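Local coordinates for Sn-glycerol-3-phosphate ABC transporter substrate-binding protein UspB (Mycobacterium tuberculosis, PDB 4MFI), which binds glycerophosphocholine as the substrate-binding subunit of an ABC transporter and probably delivers it to the membrane-embedded part of the importer, at residues A[43-46]-A[52-55]; A[136-141]-A[302-307]; A[148-153]-A[337-342]; A[271-276]-A[344-349]. One frame throughout, in Å; residues are numbered along the deposited sequence.

How the contacts relate
Contact 1 closes the shortest loop, joining the end of strand 39-43 to the start of helix 50-63, and it is finished before the other three open. Contacts 2, 3 and 4 then begin at residues 136, 148 and 271 and end in the same order at 307, 342 and 349, so each crosses the other two and none encloses another. All three reach the mixed sheet that contains the long strand 144-160. Tyr150 of contact 3 bonds Glu53 of contact 1, Arg152 of contact 3 bonds Gly305 of contact 2, and the backbone of Arg152 pairs with Leu346 of contact 4. Helix 333-343 supplies the second segment of contact 3 and runs out into 344-349, the second segment of contact 4.

Contact 1: A[43-46]-A[52-55]; sequences SSHP and AERE
Glu53 reaches back from helix 50-63 to the loop just before it and binds two side chains, one with each carboxylate oxygen. His45 ND1 donates to Glu53 OE1 at 2.6 Å. The bond is nearly straight (171° at the hydrogen) and its acceptor lies in the imidazole plane. OE1 is approached almost end-on, and the ring and carboxylate planes stand 80° apart. Ser43 OG gives its proton to Glu53 OE2 at 2.7 Å, on the syn lone pair. Tyr150 OH, from strand 144-160, is a second partner of OE2.

The same serine oxygen also accepts, taking the backbone N of His45 at 2.9 Å and closing an ST turn where strand 39-43 gives way to loop. OG can serve both neighbours because it stands anti to the backbone N of Ser43 (chi1 178°). On the other side, Glu53 has an extended chain, which carries its carboxylate well clear of the helix backbone.

Beyond these bonds the packing is slight. Ser43 O lies 4.0 Å above the centre of the His45 ring, and Pro46 CD comes within 4.2 Å of Glu53 OE2. The His45 side chain also touches Leu71 and Asp73 of strand 69-73.

With three hydrogen-bonding groups around one buried carboxylate, Glu53 is probably ionised, and its pull would tend to polarise the imidazole and the serine hydroxyl.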
loop_
_atom_site.group_PDB
_atom_site.type_symbol
_atom_site.label_atom_id
_atom_site.label_comp_id
_atom_site.label_asym_id
_atom_site.label_seq_id
_atom_site.Cartn_x
_atom_site.Cartn_y
_atom_site.Cartn_z
ATOM N N SER A 43 -6.193 -12.222 11.780
ATOM C CA SER A 43 -6.247 -10.853 11.286
ATOM C C SER A 43 -5.847 -9.854 12.370
ATOM O O SER A 43 -5.991 -10.125 13.565
ATOM C CB SER A 43 -7.663 -10.537 10.799
ATOM O OG SER A 43 -7.763 -9.198 10.350
ATOM N N SER A 44 -5.341 -8.702 11.943
ATOM C CA SER A 44 -5.098 -7.588 12.849
ATOM C C SER A 44 -6.274 -6.614 12.827
ATOM O O SER A 44 -6.238 -5.572 13.480
ATOM C CB SER A 44 -3.817 -6.855 12.456
ATOM O OG SER A 44 -3.865 -6.482 11.090
ATOM N N HIS A 45 -7.315 -6.969 12.079
ATOM C CA HIS A 45 -8.498 -6.120 11.941
ATOM C C HIS A 45 -8.123 -4.713 11.471
ATOM O O HIS A 45 -8.453 -3.729 12.140
ATOM C CB HIS A 45 -9.269 -6.022 13.266
ATOM C CG HIS A 45 -9.386 -7.320 14.009
ATOM N ND1 HIS A 45 -9.900 -8.464 13.438
ATOM C CD2 HIS A 45 -9.064 -7.648 15.282
ATOM C CE1 HIS A 45 -9.882 -9.444 14.326
ATOM N NE2 HIS A 45 -9.384 -8.974 15.455
ATOM N N PRO A 46 -7.443 -4.608 10.321
ATOM C CA PRO A 46 -6.938 -3.299 9.891
ATOM C C PRO A 46 -8.068 -2.299 9.672
ATOM O O PRO A 46 -9.140 -2.667 9.182
ATOM C CB PRO A 46 -6.228 -3.612 8.570
ATOM C CG PRO A 46 -6.926 -4.839 8.054
ATOM C CD PRO A 46 -7.236 -5.645 9.293
ATOM N N ALA A 52 -16.752 -5.598 10.559
ATOM C CA ALA A 52 -16.917 -5.896 9.140
ATOM C C ALA A 52 -16.477 -7.324 8.839
ATOM O O ALA A 52 -17.099 -8.018 8.036
ATOM C CB ALA A 52 -16.143 -4.909 8.295
ATOM N N GLU A 53 -15.401 -7.763 9.491
ATOM C CA GLU A 53 -14.914 -9.126 9.310
ATOM C C GLU A 53 -15.906 -10.162 9.848
ATOM O O GLU A 53 -16.129 -11.202 9.222
ATOM C CB GLU A 53 -13.535 -9.292 9.952
ATOM C CG GLU A 53 -12.469 -8.442 9.274
ATOM C CD GLU A 53 -11.092 -8.619 9.871
ATOM O OE1 GLU A 53 -10.990 -8.671 11.117
ATOM O OE2 GLU A 53 -10.106 -8.699 9.095
ATOM N N ARG A 54 -16.504 -9.887 11.003
ATOM C CA ARG A 54 -17.525 -10.789 11.533
ATOM C C ARG A 54 -18.734 -10.877 10.598
ATOM O O ARG A 54 -19.334 -11.943 10.451
ATOM C CB ARG A 54 -17.958 -10.375 12.938
ATOM C CG ARG A 54 -16.899 -10.647 13.995
ATOM C CD ARG A 54 -17.432 -10.412 15.401
ATOM N NE ARG A 54 -17.911 -9.044 15.584
ATOM C CZ ARG A 54 -17.157 -8.042 16.027
ATOM N NH1 ARG A 54 -15.884 -8.251 16.339
ATOM N NH2 ARG A 54 -17.678 -6.830 16.162
ATOM N N GLU A 55 -19.083 -9.762 9.963
ATOM C CA GLU A 55 -20.181 -9.760 9.003
ATOM C C GLU A 55 -19.833 -10.610 7.783
ATOM O O GLU A 55 -20.659 -11.390 7.306
ATOM C CB GLU A 55 -20.544 -8.325 8.590
ATOM C CG GLU A 55 -21.481 -8.225 7.380
ATOM C CD GLU A 55 -22.867 -8.802 7.622
ATOM O OE1 GLU A 55 -23.289 -8.905 8.797
ATOM O OE2 GLU A 55 -23.544 -9.146 6.622
#

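Contact 2: A[136-141]-A[302-307]; sequences LADYEF and CPTGGA
Tyr139 meets the 302-307 segment through its hydroxyl: OH comes to 3.3 Å from Ala307 C, which lies oblique to the ring. One face of that ring is covered from within its own segment by Asp138 CB, 4.1 Å above the plane and over its centre, and Trp105 joins it in an edge-to-face pair. The second flat group is the carboxylate of Asp138. Thr304 OG1 donates to Asp138 OD2 at 2.8 Å, approaching on the syn side but 27° out of the carboxylate plane; the two side chains advance on each other from opposite directions.

The turn that delivers both residues is type I, running from Ala137 to Glu140 with Glu140 N bonded to Ala137 O, and it joins helix 133-137 to strand 140-141. Opposite it, residues 302-307 enter the mixed sheet beside strand 144-160, where the chain bends at Gly306 (phi 104°). The long strand 144-160 and the segment 302-307 alongside it probably belong to the interdomain crossings of the periplasmic binding protein fold.

A water links the two segments, 2.7 Å from Tyr139 OH and donating to Gly306 O at 2.8 Å. Thr304 holds OG1 between its backbone N and carbonyl carbon (chi1 61°), which turns the hydroxyl toward Asp138. Asp138 OD2 is shared with Arg152 NH2 in a salt bridge, and Arg152 NE bonds Gly305 O.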
loop_
_atom_site.group_PDB
_atom_site.type_symbol
_atom_site.label_atom_id
_atom_site.label_comp_id
_atom_site.label_asym_id
_atom_site.label_seq_id
_atom_site.Cartn_x
_atom_site.Cartn_y
_atom_site.Cartn_z
ATOM N N LEU A 136 -3.557 -7.875 -7.588
ATOM C CA LEU A 136 -3.243 -9.298 -7.632
ATOM C C LEU A 136 -1.774 -9.534 -8.001
ATOM O O LEU A 136 -1.122 -10.431 -7.445
ATOM C CB LEU A 136 -4.177 -10.028 -8.601
ATOM C CG LEU A 136 -3.980 -11.546 -8.651
ATOM C CD1 LEU A 136 -4.198 -12.167 -7.278
ATOM C CD2 LEU A 136 -4.920 -12.158 -9.667
ATOM N N ALA A 137 -1.254 -8.724 -8.925
ATOM C CA ALA A 137 0.149 -8.824 -9.345
ATOM C C ALA A 137 1.120 -8.541 -8.203
ATOM O O ALA A 137 2.273 -8.977 -8.241
ATOM C CB ALA A 137 0.427 -7.886 -10.511
ATOM N N ASP A 138 0.658 -7.804 -7.192
ATOM C CA ASP A 138 1.464 -7.513 -6.006
ATOM C C ASP A 138 1.993 -8.777 -5.332
ATOM O O ASP A 138 3.022 -8.729 -4.648
ATOM C CB ASP A 138 0.638 -6.753 -4.964
ATOM C CG ASP A 138 0.398 -5.304 -5.332
ATOM O OD1 ASP A 138 1.259 -4.671 -5.987
ATOM O OD2 ASP A 138 -0.661 -4.783 -4.936
ATOM N N TYR A 139 1.286 -9.899 -5.503
ATOM C CA TYR A 139 1.654 -11.145 -4.817
ATOM C C TYR A 139 2.246 -12.187 -5.741
ATOM O O TYR A 139 2.335 -13.366 -5.387
ATOM C CB TYR A 139 0.452 -11.731 -4.063
ATOM C CG TYR A 139 -0.211 -10.702 -3.186
ATOM C CD1 TYR A 139 0.395 -10.257 -2.014
ATOM C CD2 TYR A 139 -1.436 -10.148 -3.541
ATOM C CE1 TYR A 139 -0.208 -9.292 -1.220
ATOM C CE2 TYR A 139 -2.043 -9.195 -2.754
ATOM C CZ TYR A 139 -1.431 -8.767 -1.597
ATOM O OH TYR A 139 -2.050 -7.808 -0.824
ATOM N N GLU A 140 2.640 -11.754 -6.933
ATOM C CA GLU A 140 3.204 -12.655 -7.923
ATOM C C GLU A 140 4.719 -12.668 -7.824
ATOM O O GLU A 140 5.364 -11.622 -7.693
ATOM C CB GLU A 140 2.761 -12.249 -9.334
ATOM C CG GLU A 140 3.233 -13.192 -10.431
ATOM C CD GLU A 140 4.422 -12.646 -11.207
ATOM O OE1 GLU A 140 5.233 -13.449 -11.717
ATOM O OE2 GLU A 140 4.543 -11.405 -11.317
ATOM N N PHE A 141 5.284 -13.863 -7.847
ATOM C CA PHE A 141 6.718 -14.001 -7.972
ATOM C C PHE A 141 7.036 -15.237 -8.780
ATOM O O PHE A 141 6.553 -16.336 -8.469
ATOM C CB PHE A 141 7.393 -14.078 -6.614
ATOM C CG PHE A 141 8.881 -14.145 -6.707
ATOM C CD1 PHE A 141 9.605 -13.052 -7.163
ATOM C CD2 PHE A 141 9.557 -15.299 -6.366
ATOM C CE1 PHE A 141 10.982 -13.110 -7.267
ATOM C CE2 PHE A 141 10.934 -15.370 -6.462
ATOM C CZ PHE A 141 11.651 -14.273 -6.915
ATOM N N CYS A 302 2.293 5.456 -9.321
ATOM C CA CYS A 302 1.618 5.377 -8.037
ATOM C C CYS A 302 1.661 3.933 -7.561
ATOM O O CYS A 302 1.182 3.047 -8.255
ATOM C CB CYS A 302 0.163 5.821 -8.180
ATOM S SG CYS A 302 -0.748 5.823 -6.613
ATOM N N PRO A 303 2.234 3.689 -6.374
ATOM C CA PRO A 303 2.289 2.319 -5.860
ATOM C C PRO A 303 0.987 1.938 -5.179
ATOM O O PRO A 303 0.118 2.781 -4.928
ATOM C CB PRO A 303 3.398 2.399 -4.807
ATOM C CG PRO A 303 3.238 3.787 -4.262
ATOM C CD PRO A 303 2.895 4.642 -5.464
ATOM N N THR A 304 0.859 0.655 -4.880
ATOM C CA THR A 304 -0.203 0.196 -4.002
ATOM C C THR A 304 0.407 -0.142 -2.647
ATOM O O THR A 304 1.630 -0.129 -2.485
ATOM C CB THR A 304 -0.867 -1.034 -4.576
ATOM O OG1 THR A 304 0.119 -2.058 -4.681
ATOM C CG2 THR A 304 -1.429 -0.730 -5.964
ATOM N N GLY A 305 -0.441 -0.444 -1.671
ATOM C CA GLY A 305 0.015 -0.755 -0.331
ATOM C C GLY A 305 -1.017 -1.574 0.412
ATOM O O GLY A 305 -2.106 -1.840 -0.106
ATOM N N GLY A 306 -0.683 -1.979 1.631
ATOM C CA GLY A 306 -1.609 -2.740 2.455
ATOM C C GLY A 306 -1.292 -4.221 2.532
ATOM O O GLY A 306 -0.132 -4.621 2.422
ATOM N N ALA A 307 -2.329 -5.039 2.707
ATOM C CA ALA A 307 -2.140 -6.449 3.048
ATOM C C ALA A 307 -3.083 -7.390 2.313
ATOM O O ALA A 307 -4.189 -7.006 1.908
ATOM C CB ALA A 307 -2.288 -6.643 4.553
HETATM O O HOH W 1 -0.017 -6.479 0.312
#

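Contact 3: A[148-153]-A[337-342]; sequences VPYARS and AYFSQQ
Tyr150 and Phe339 meet as an oblique aromatic pair: the ring centroids are 4.7 Å apart, but the planes are inclined at 35°, too far from parallel for an offset stack and too far from perpendicular for a T-shape. The tyrosine sits in a classic beta bulge of strand 144-160, where Tyr150 and Ala151 together face Ala307 of the neighbouring strand and the chain turns a corner. Helix 333-343 brings the phenylalanine, so the contact packs a helix against the bulged point of the mixed sheet.

The two side chains run nearly perpendicular. With CG anti to the backbone N (chi1 -169°), Phe339 extends from the helix to the tyrosine, and its CE2 lies over one face of the tyrosine ring. Phe339 CZ is 3.9 Å from Tyr150 CE2, while Phe339 CE1 lies 3.6 Å from Tyr150 OH. That hydroxyl is hydrogen-bonded to Glu53 OE2 of helix 50-63, which helps to hold the ring against which Phe339 rests.

Helix 50-63 also supplies Leu56, which touches Phe339. On the sheet side the bulge adds its own methyl group and peptide carbonyl: Tyr150 O stands 3.8 Å from Phe339 CD2, and Ala151 CB meets the edge of the phenylalanine ring, near its plane, 4.1 Å from Phe339 CE2.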
loop_
_atom_site.group_PDB
_atom_site.type_symbol
_atom_site.label_atom_id
_atom_site.label_comp_id
_atom_site.label_asym_id
_atom_site.label_seq_id
_atom_site.Cartn_x
_atom_site.Cartn_y
_atom_site.Cartn_z
ATOM N N VAL A 148 -3.963 -13.079 -1.884
ATOM C CA VAL A 148 -5.052 -12.394 -2.575
ATOM C C VAL A 148 -5.237 -11.038 -1.877
ATOM O O VAL A 148 -5.252 -10.978 -0.651
ATOM C CB VAL A 148 -6.350 -13.239 -2.487
ATOM C CG1 VAL A 148 -7.556 -12.488 -3.048
ATOM C CG2 VAL A 148 -6.174 -14.577 -3.197
ATOM N N PRO A 149 -5.373 -9.944 -2.647
ATOM C CA PRO A 149 -5.507 -8.625 -2.009
ATOM C C PRO A 149 -6.756 -8.526 -1.135
ATOM O O PRO A 149 -7.804 -9.066 -1.504
ATOM C CB PRO A 149 -5.626 -7.670 -3.201
ATOM C CG PRO A 149 -6.170 -8.528 -4.316
ATOM C CD PRO A 149 -5.489 -9.859 -4.113
ATOM N N TYR A 150 -6.644 -7.842 0.001
ATOM C CA TYR A 150 -7.727 -7.796 0.983
ATOM C C TYR A 150 -7.954 -6.380 1.517
ATOM O O TYR A 150 -9.032 -5.812 1.344
ATOM C CB TYR A 150 -7.397 -8.751 2.126
ATOM C CG TYR A 150 -8.374 -8.793 3.283
ATOM C CD1 TYR A 150 -9.635 -9.371 3.144
ATOM C CD2 TYR A 150 -8.011 -8.308 4.536
ATOM C CE1 TYR A 150 -10.514 -9.443 4.217
ATOM C CE2 TYR A 150 -8.883 -8.375 5.616
ATOM C CZ TYR A 150 -10.131 -8.941 5.452
ATOM O OH TYR A 150 -10.990 -9.020 6.527
ATOM N N ALA A 151 -6.934 -5.812 2.160
ATOM C CA ALA A 151 -7.023 -4.468 2.736
ATOM C C ALA A 151 -5.979 -3.597 2.052
ATOM O O ALA A 151 -4.837 -3.503 2.510
ATOM C CB ALA A 151 -6.778 -4.517 4.240
ATOM N N ARG A 152 -6.365 -2.989 0.934
ATOM C CA ARG A 152 -5.411 -2.328 0.049
ATOM C C ARG A 152 -5.627 -0.822 -0.017
ATOM O O ARG A 152 -6.751 -0.339 0.087
ATOM C CB ARG A 152 -5.476 -2.940 -1.359
ATOM C CG ARG A 152 -5.382 -4.486 -1.384
ATOM C CD ARG A 152 -4.147 -5.051 -0.638
ATOM N NE ARG A 152 -2.973 -4.290 -1.033
ATOM C CZ ARG A 152 -2.230 -4.535 -2.108
ATOM N NH1 ARG A 152 -2.434 -5.622 -2.853
ATOM N NH2 ARG A 152 -1.248 -3.701 -2.409
ATOM N N SER A 153 -4.527 -0.095 -0.201
ATOM C CA SER A 153 -4.526 1.360 -0.235
ATOM C C SER A 153 -3.572 1.817 -1.324
ATOM O O SER A 153 -2.824 1.010 -1.882
ATOM C CB SER A 153 -4.004 1.879 1.094
ATOM O OG SER A 153 -2.695 1.373 1.297
ATOM N N ALA A 337 -16.616 -4.650 -1.875
ATOM C CA ALA A 337 -17.313 -3.367 -1.859
ATOM C C ALA A 337 -17.766 -3.036 -0.442
ATOM O O ALA A 337 -17.544 -1.924 0.046
ATOM C CB ALA A 337 -18.500 -3.384 -2.810
ATOM N N TYR A 338 -18.389 -4.008 0.221
ATOM C CA TYR A 338 -18.807 -3.841 1.611
ATOM C C TYR A 338 -17.632 -3.509 2.532
ATOM O O TYR A 338 -17.702 -2.562 3.329
ATOM C CB TYR A 338 -19.539 -5.089 2.115
ATOM C CG TYR A 338 -19.785 -5.073 3.604
ATOM C CD1 TYR A 338 -20.807 -4.308 4.152
ATOM C CD2 TYR A 338 -18.980 -5.811 4.465
ATOM C CE1 TYR A 338 -21.022 -4.285 5.518
ATOM C CE2 TYR A 338 -19.186 -5.798 5.825
ATOM C CZ TYR A 338 -20.204 -5.034 6.349
ATOM O OH TYR A 338 -20.404 -5.022 7.709
ATOM N N PHE A 339 -16.554 -4.283 2.422
ATOM C CA PHE A 339 -15.376 -4.058 3.250
ATOM C C PHE A 339 -14.835 -2.642 3.045
ATOM O O PHE A 339 -14.497 -1.948 4.013
ATOM C CB PHE A 339 -14.300 -5.100 2.932
ATOM C CG PHE A 339 -13.155 -5.110 3.907
ATOM C CD1 PHE A 339 -13.310 -5.659 5.176
ATOM C CD2 PHE A 339 -11.913 -4.610 3.544
ATOM C CE1 PHE A 339 -12.252 -5.686 6.074
ATOM C CE2 PHE A 339 -10.849 -4.631 4.439
ATOM C CZ PHE A 339 -11.025 -5.170 5.707
ATOM N N SER A 340 -14.774 -2.218 1.786
ATOM C CA SER A 340 -14.322 -0.872 1.432
ATOM C C SER A 340 -15.193 0.211 2.069
ATOM O O SER A 340 -14.682 1.175 2.638
ATOM C CB SER A 340 -14.313 -0.703 -0.093
ATOM O OG SER A 340 -13.983 0.627 -0.455
ATOM N N GLN A 341 -16.509 0.052 1.970
ATOM C CA GLN A 341 -17.434 1.030 2.541
ATOM C C GLN A 341 -17.297 1.142 4.056
ATOM O O GLN A 341 -17.478 2.218 4.627
ATOM C CB GLN A 341 -18.874 0.664 2.178
ATOM C CG GLN A 341 -19.166 0.773 0.696
ATOM C CD GLN A 341 -20.335 -0.087 0.259
ATOM O OE1 GLN A 341 -21.152 -0.522 1.077
ATOM N NE2 GLN A 341 -20.420 -0.341 -1.042
ATOM N N GLN A 342 -16.961 0.030 4.699
ATOM C CA GLN A 342 -16.865 -0.006 6.153
ATOM C C GLN A 342 -15.523 0.478 6.697
ATOM O O GLN A 342 -15.453 0.938 7.840
ATOM C CB GLN A 342 -17.141 -1.422 6.666
ATOM C CG GLN A 342 -18.565 -1.892 6.441
ATOM C CD GLN A 342 -19.572 -0.985 7.112
ATOM O OE1 GLN A 342 -19.454 -0.682 8.300
ATOM N NE2 GLN A 342 -20.564 -0.536 6.353
#

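Contact 4: A[271-276]-A[344-349]; sequences ASTGSL and GYLPVR
Thr273 and Leu346 approach with their side chains roughly square to each other. Thr273 OG1 lies 4.0 Å from Leu346 CD1, while its polar partners are a water and Thr154 N of strand 144-160. Thr273 points its CB at the other segment and carries CG2 anti to its carbonyl carbon, which leaves OG1 (chi1 49°) on the side of the leucine branch. The CB of Leu346 leaves to the side of the contact, but with CG anti to the carbonyl carbon (chi1 -56°) its CD1 comes round to the threonine. Ala371 of helix 366-374 touches both side chains.

Two waters span the rest. One lies 2.7 Å from Thr273 OG1 and donates to Gly344 O at 2.8 Å. The other sits between Thr273 O and Gly344 O, at 2.8 Å and 2.7 Å, although its protons may be divided among further acceptors.

Thr273 follows strand 268-272 at an ST turn, in which Ser272 OG accepts from Gly274 N. Gly344, with positive phi (93°), is where the chain leaves helix 333-343.

Thr273 O and Gly344 O are 4.2 Å apart, and two acceptors cannot bond each other directly, so the link between them probably depends on water, while Thr273 O also accepts from Leu276 N.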
loop_
_atom_site.group_PDB
_atom_site.type_symbol
_atom_site.label_atom_id
_atom_site.label_comp_id
_atom_site.label_asym_id
_atom_site.label_seq_id
_atom_site.Cartn_x
_atom_site.Cartn_y
_atom_site.Cartn_z
ATOM N N ALA A 271 -0.463 11.302 0.959
ATOM C CA ALA A 271 -0.715 10.439 2.098
ATOM C C ALA A 271 -1.576 9.272 1.642
ATOM O O ALA A 271 -2.007 9.229 0.497
ATOM C CB ALA A 271 -1.399 11.219 3.219
ATOM N N SER A 272 -1.839 8.327 2.531
ATOM C CA SER A 272 -2.625 7.167 2.133
ATOM C C SER A 272 -4.081 7.504 1.855
ATOM O O SER A 272 -4.658 8.411 2.471
ATOM C CB SER A 272 -2.562 6.101 3.223
ATOM O OG SER A 272 -3.245 4.926 2.832
ATOM N N THR A 273 -4.678 6.748 0.937
ATOM C CA THR A 273 -6.130 6.737 0.787
ATOM C C THR A 273 -6.800 6.360 2.114
ATOM O O THR A 273 -7.950 6.732 2.366
ATOM C CB THR A 273 -6.575 5.749 -0.317
ATOM O OG1 THR A 273 -5.930 4.483 -0.119
ATOM C CG2 THR A 273 -6.201 6.278 -1.683
ATOM N N GLY A 274 -6.077 5.634 2.965
ATOM C CA GLY A 274 -6.595 5.242 4.264
ATOM C C GLY A 274 -6.827 6.413 5.203
ATOM O O GLY A 274 -7.527 6.276 6.212
ATOM N N SER A 275 -6.243 7.562 4.875
ATOM C CA SER A 275 -6.400 8.761 5.688
ATOM C C SER A 275 -7.573 9.624 5.249
ATOM O O SER A 275 -7.883 10.622 5.902
ATOM C CB SER A 275 -5.120 9.598 5.660
ATOM O OG SER A 275 -4.070 8.918 6.321
ATOM N N LEU A 276 -8.226 9.248 4.153
ATOM C CA LEU A 276 -9.286 10.079 3.582
ATOM C C LEU A 276 -10.443 10.339 4.553
ATOM O O LEU A 276 -10.872 11.484 4.717
ATOM C CB LEU A 276 -9.799 9.487 2.260
ATOM C CG LEU A 276 -10.916 10.248 1.539
ATOM C CD1 LEU A 276 -10.514 11.697 1.246
ATOM C CD2 LEU A 276 -11.313 9.538 0.249
ATOM N N GLY A 344 -12.625 2.016 4.499
ATOM C CA GLY A 344 -11.837 2.987 3.762
ATOM C C GLY A 344 -10.759 2.371 2.892
ATOM O O GLY A 344 -10.100 3.082 2.126
ATOM N N TYR A 345 -10.564 1.056 3.005
ATOM C CA TYR A 345 -9.710 0.348 2.055
ATOM C C TYR A 345 -10.405 0.318 0.699
ATOM O O TYR A 345 -11.598 0.611 0.601
ATOM C CB TYR A 345 -9.351 -1.059 2.558
ATOM C CG TYR A 345 -8.422 -0.992 3.739
ATOM C CD1 TYR A 345 -7.101 -0.592 3.578
ATOM C CD2 TYR A 345 -8.867 -1.289 5.020
ATOM C CE1 TYR A 345 -6.246 -0.497 4.660
ATOM C CE2 TYR A 345 -8.016 -1.199 6.105
ATOM C CZ TYR A 345 -6.711 -0.801 5.921
ATOM O OH TYR A 345 -5.862 -0.706 7.001
ATOM N N LEU A 346 -9.661 -0.014 -0.347
ATOM C CA LEU A 346 -10.172 0.080 -1.709
ATOM C C LEU A 346 -10.738 -1.258 -2.183
ATOM O O LEU A 346 -10.195 -2.312 -1.854
ATOM C CB LEU A 346 -9.050 0.547 -2.642
ATOM C CG LEU A 346 -8.402 1.871 -2.224
ATOM C CD1 LEU A 346 -7.239 2.240 -3.133
ATOM C CD2 LEU A 346 -9.442 2.982 -2.191
ATOM N N PRO A 347 -11.833 -1.230 -2.963
ATOM C CA PRO A 347 -12.364 -2.490 -3.500
ATOM C C PRO A 347 -11.319 -3.184 -4.370
ATOM O O PRO A 347 -10.671 -2.523 -5.190
ATOM C CB PRO A 347 -13.566 -2.039 -4.349
ATOM C CG PRO A 347 -13.919 -0.670 -3.833
ATOM C CD PRO A 347 -12.624 -0.064 -3.382
ATOM N N VAL A 348 -11.149 -4.495 -4.195
ATOM C CA VAL A 348 -10.067 -5.199 -4.879
ATOM C C VAL A 348 -10.513 -5.864 -6.182
ATOM O O VAL A 348 -9.695 -6.472 -6.878
ATOM C CB VAL A 348 -9.388 -6.237 -3.955
ATOM C CG1 VAL A 348 -8.965 -5.582 -2.638
ATOM C CG2 VAL A 348 -10.309 -7.430 -3.686
ATOM N N ARG A 349 -11.802 -5.736 -6.507
ATOM C CA ARG A 349 -12.366 -6.330 -7.715
ATOM C C ARG A 349 -12.783 -5.251 -8.691
ATOM O O ARG A 349 -13.418 -4.265 -8.293
ATOM C CB ARG A 349 -13.596 -7.186 -7.374
ATOM C CG ARG A 349 -13.295 -8.393 -6.490
ATOM C CD ARG A 349 -12.542 -9.474 -7.253
ATOM N NE ARG A 349 -13.430 -10.107 -8.215
ATOM C CZ ARG A 349 -13.982 -11.305 -8.054
ATOM N NH1 ARG A 349 -13.721 -12.030 -6.969
ATOM N NH2 ARG A 349 -14.796 -11.776 -8.982
HETATM O O HOH W 2 -7.382 2.970 1.513
HETATM O O HOH W 3 -10.368 5.659 1.515
#